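Local structure of periplasmic binding protein/LacI transcriptional regulator (5HQJ) at residues 150-155 / 206-211. The protein probably serves as the sugar-binding component of an ABC transporter, and holds D-arabinose between its two lobes. Sequence-based numbering, arbitrary orientation.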
ATOM      1  N   GLN A 150     -14.122   1.242 -23.711  1.00 10.62           N
ATOM      2  CA  GLN A 150     -13.695   2.253 -24.619  1.00 12.57           C
ATOM      3  C   GLN A 150     -12.963   3.413 -23.936  1.00 13.42           C
ATOM      4  O   GLN A 150     -13.518   3.990 -23.001  1.00 15.30           O
ATOM      5  CB  GLN A 150     -14.888   2.867 -25.333  1.00 17.25           C
ATOM      6  CG  GLN A 150     -14.612   3.166 -26.736  1.00 41.20           C
ATOM      7  CD  GLN A 150     -14.422   1.902 -27.502  1.00 46.07           C
ATOM      8  OE1 GLN A 150     -15.173   0.938 -27.355  1.00 76.08           O
ATOM      9  NE2 GLN A 150     -13.388   1.876 -28.298  1.00 23.94           N
ATOM     10  N   GLY A 151     -11.765   3.778 -24.395  1.00  9.73           N
ATOM     11  CA  GLY A 151     -11.140   4.987 -23.905  1.00 12.22           C
ATOM     12  C   GLY A 151      -9.651   4.932 -23.582  1.00  9.54           C
ATOM     13  O   GLY A 151      -9.123   3.874 -23.206  1.00 11.07           O
ATOM     14  N   GLU A 152      -8.993   6.072 -23.684  1.00  9.45           N
ATOM     15  CA  GLU A 152      -7.659   6.251 -23.177  1.00  6.63           C
ATOM     16  C   GLU A 152      -7.672   6.334 -21.668  1.00  8.68           C
ATOM     17  O   GLU A 152      -8.528   7.003 -21.099  1.00  8.71           O
ATOM     18  CB  GLU A 152      -7.040   7.551 -23.703  1.00  8.83           C
ATOM     19  CG  GLU A 152      -6.863   7.517 -25.205  1.00 11.86           C
ATOM     20  CD  GLU A 152      -6.321   8.811 -25.785  1.00 44.96           C
ATOM     21  OE1 GLU A 152      -6.255   9.829 -25.066  1.00 49.67           O
ATOM     22  OE2 GLU A 152      -5.964   8.794 -26.980  1.00 20.71           O
ATOM     23  N   VAL A 153      -6.721   5.671 -21.034  1.00  6.12           N
ATOM     24  CA  VAL A 153      -6.549   5.732 -19.591  1.00  5.88           C
ATOM     25  C   VAL A 153      -5.112   5.974 -19.186  1.00  8.26           C
ATOM     26  O   VAL A 153      -4.169   5.676 -19.932  1.00  6.48           O
ATOM     27  CB  VAL A 153      -7.037   4.437 -18.906  1.00  6.65           C
ATOM     28  CG1 VAL A 153      -8.517   4.227 -19.162  1.00  8.36           C
ATOM     29  CG2 VAL A 153      -6.223   3.239 -19.329  1.00  5.91           C
ATOM     30  N   ALA A 154      -4.939   6.522 -17.993  1.00  5.98           N
ATOM     31  CA  ALA A 154      -3.627   6.784 -17.386  1.00  5.93           C
ATOM     32  C   ALA A 154      -3.520   6.117 -16.021  1.00  7.29           C
ATOM     33  O   ALA A 154      -4.518   5.923 -15.334  1.00  6.82           O
ATOM     34  CB  ALA A 154      -3.350   8.285 -17.258  1.00  6.29           C
ATOM     35  N   ILE A 155      -2.299   5.730 -15.664  1.00  5.76           N
ATOM     36  CA  ILE A 155      -1.984   5.095 -14.405  1.00  5.79           C
ATOM     37  C   ILE A 155      -0.960   5.929 -13.669  1.00  9.38           C
ATOM     38  O   ILE A 155       0.117   6.244 -14.213  1.00  7.72           O
ATOM     39  CB  ILE A 155      -1.423   3.646 -14.608  1.00  5.38           C
ATOM     40  CG1 ILE A 155      -2.366   2.796 -15.438  1.00  5.19           C
ATOM     41  CG2 ILE A 155      -1.064   3.016 -13.201  1.00  9.06           C
ATOM     42  CD1 ILE A 155      -1.795   1.406 -15.755  1.00  7.40           C
ATOM     43  N   ARG A 206      -3.605  17.731 -19.687  1.00 16.51           N
ATOM     44  CA  ARG A 206      -3.314  18.637 -20.786  1.00 16.91           C
ATOM     45  C   ARG A 206      -2.946  17.885 -22.053  1.00 18.64           C
ATOM     46  O   ARG A 206      -3.370  18.248 -23.152  1.00 21.47           O
ATOM     47  CB  ARG A 206      -2.185  19.595 -20.405  1.00 18.32           C
ATOM     48  CG  ARG A 206      -2.572  20.599 -19.335  1.00 23.77           C
ATOM     49  CD  ARG A 206      -1.432  21.548 -18.994  1.00 33.39           C
ATOM     50  NE  ARG A 206      -1.780  22.419 -17.865  1.00 23.57           N
ATOM     51  CZ  ARG A 206      -1.088  22.531 -16.734  1.00 34.54           C
ATOM     52  NH1 ARG A 206       0.041  21.858 -16.538  1.00 41.90           N
ATOM     53  NH2 ARG A 206      -1.523  23.352 -15.794  1.00 38.36           N
ATOM     54  N   ALA A 207      -2.161  16.817 -21.894  1.00 17.74           N
ATOM     55  CA  ALA A 207      -1.729  16.023 -23.048  1.00 25.75           C
ATOM     56  C   ALA A 207      -2.853  15.186 -23.668  1.00 30.77           C
ATOM     57  O   ALA A 207      -2.852  14.932 -24.868  1.00 23.86           O
ATOM     58  CB  ALA A 207      -0.604  15.142 -22.651  1.00 20.75           C
ATOM     59  N   HIS A 208      -3.809  14.761 -22.848  1.00 20.07           N
ATOM     60  CA  HIS A 208      -4.905  13.914 -23.315  1.00 16.20           C
ATOM     61  C   HIS A 208      -6.287  14.460 -23.072  1.00 25.76           C
ATOM     62  O   HIS A 208      -6.953  14.018 -22.155  1.00 21.72           O
ATOM     63  CB  HIS A 208      -4.774  12.536 -22.637  1.00 17.79           C
ATOM     64  CG  HIS A 208      -3.396  11.977 -22.742  1.00 14.85           C
ATOM     65  ND1 HIS A 208      -2.919  11.431 -23.910  1.00 26.00           N
ATOM     66  CD2 HIS A 208      -2.370  11.940 -21.855  1.00 20.19           C
ATOM     67  CE1 HIS A 208      -1.659  11.066 -23.732  1.00 11.73           C
ATOM     68  NE2 HIS A 208      -1.312  11.344 -22.494  1.00 22.64           N
ATOM     69  N   PRO A 209      -6.765  15.397 -23.925  1.00 24.76           N
ATOM     70  CA  PRO A 209      -8.101  15.958 -23.659  1.00 23.88           C
ATOM     71  C   PRO A 209      -9.242  14.948 -23.808  1.00 19.23           C
ATOM     72  O   PRO A 209     -10.328  15.194 -23.260  1.00 35.62           O
ATOM     73  CB  PRO A 209      -8.220  17.076 -24.701  1.00 27.51           C
ATOM     74  CG  PRO A 209      -7.316  16.656 -25.804  1.00 27.41           C
ATOM     75  CD  PRO A 209      -6.152  15.977 -25.130  1.00 43.38           C
ATOM     76  N   ASN A 210      -9.002  13.840 -24.487  1.00 23.73           N
ATOM     77  CA  ASN A 210      -9.995  12.769 -24.593  1.00 49.08           C
ATOM     78  C   ASN A 210      -9.713  11.582 -23.652  1.00 34.92           C
ATOM     79  O   ASN A 210     -10.249  10.492 -23.827  1.00 23.15           O
ATOM     80  CB  ASN A 210     -10.063  12.283 -26.039  1.00 75.35           C
ATOM     81  CG  ASN A 210     -11.462  11.872 -26.459  1.00 84.59           C
ATOM     82  OD1 ASN A 210     -12.458  12.293 -25.871  1.00125.76           O
ATOM     83  ND2 ASN A 210     -11.540  11.045 -27.487  1.00 66.85           N
ATOM     84  N   LEU A 211      -8.863  11.797 -22.658  1.00 20.59           N
ATOM     85  CA  LEU A 211      -8.687  10.823 -21.566  1.00 11.74           C
ATOM     86  C   LEU A 211     -10.060  10.453 -20.995  1.00 14.15           C
ATOM     87  O   LEU A 211     -10.923  11.307 -20.843  1.00 12.66           O
ATOM     88  CB  LEU A 211      -7.783  11.425 -20.478  1.00  9.21           C
ATOM     89  CG  LEU A 211      -7.181  10.415 -19.496  1.00 11.10           C
ATOM     90  CD1 LEU A 211      -6.165   9.530 -20.133  1.00 10.06           C
ATOM     91  CD2 LEU A 211      -6.535  11.198 -18.328  1.00 12.90           C
TER
HETATM   92  O   HOH W   1     -10.355   8.198 -25.341  1.00 19.18           O
HETATM   93  O   HOH W   2      -8.671  10.336 -28.326  1.00 52.05           O
HETATM   94  O   HOH W   3      -3.056  10.096 -26.226  1.00 56.48           O
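The carboxylate of Glu152 and the ring of His208 stand almost perpendicular, their planes 88° apart, and OE1 approaches the ring obliquely, 3.9 Å from ND1 of His208. Ala207 CB lies over one face of the imidazole, offset toward the rim; at the edge, in the ring plane, a water sits 2.7 Å from His208 ND1 and donates a weak bond to Glu152 OE2. A second water gives that same OE2 another weak bond and accepts one from Asn210 ND2, a tentative bridge because this side chain is poorly ordered; OD1 of Asn210 is hydrogen-bonded to Lys212 NZ. Direct strand pairing starts one residue on, where the backbone of Glu152 bonds to Lys212 and Gly213; here a water links the backbones, accepting from Glu152 N at 3.0 Å and donating to Asn210 O at 2.8 Å. In this periplasmic binding protein of Rossmann-like lobes, helix 194-207 ends at Ala207, and a type I turn from His208 to Leu211, closed by Leu211 N to His208 O, leads into strand 211-216, the parallel neighbour of strand 150-156 in one lobe's sheet, far from the arabinose pocket. With CG anti to its N (chi1 -163°), Leu211 rests CD1 against the backbone from Glu152 O, a van der Waals contact at 3.6 Å, to Ala154 N; its apolar partner is Ala154 CB, 4.2 Å from CD1. Thr204 touches both Leu211 and Ala154, and Val185 meets Glu152 and His208.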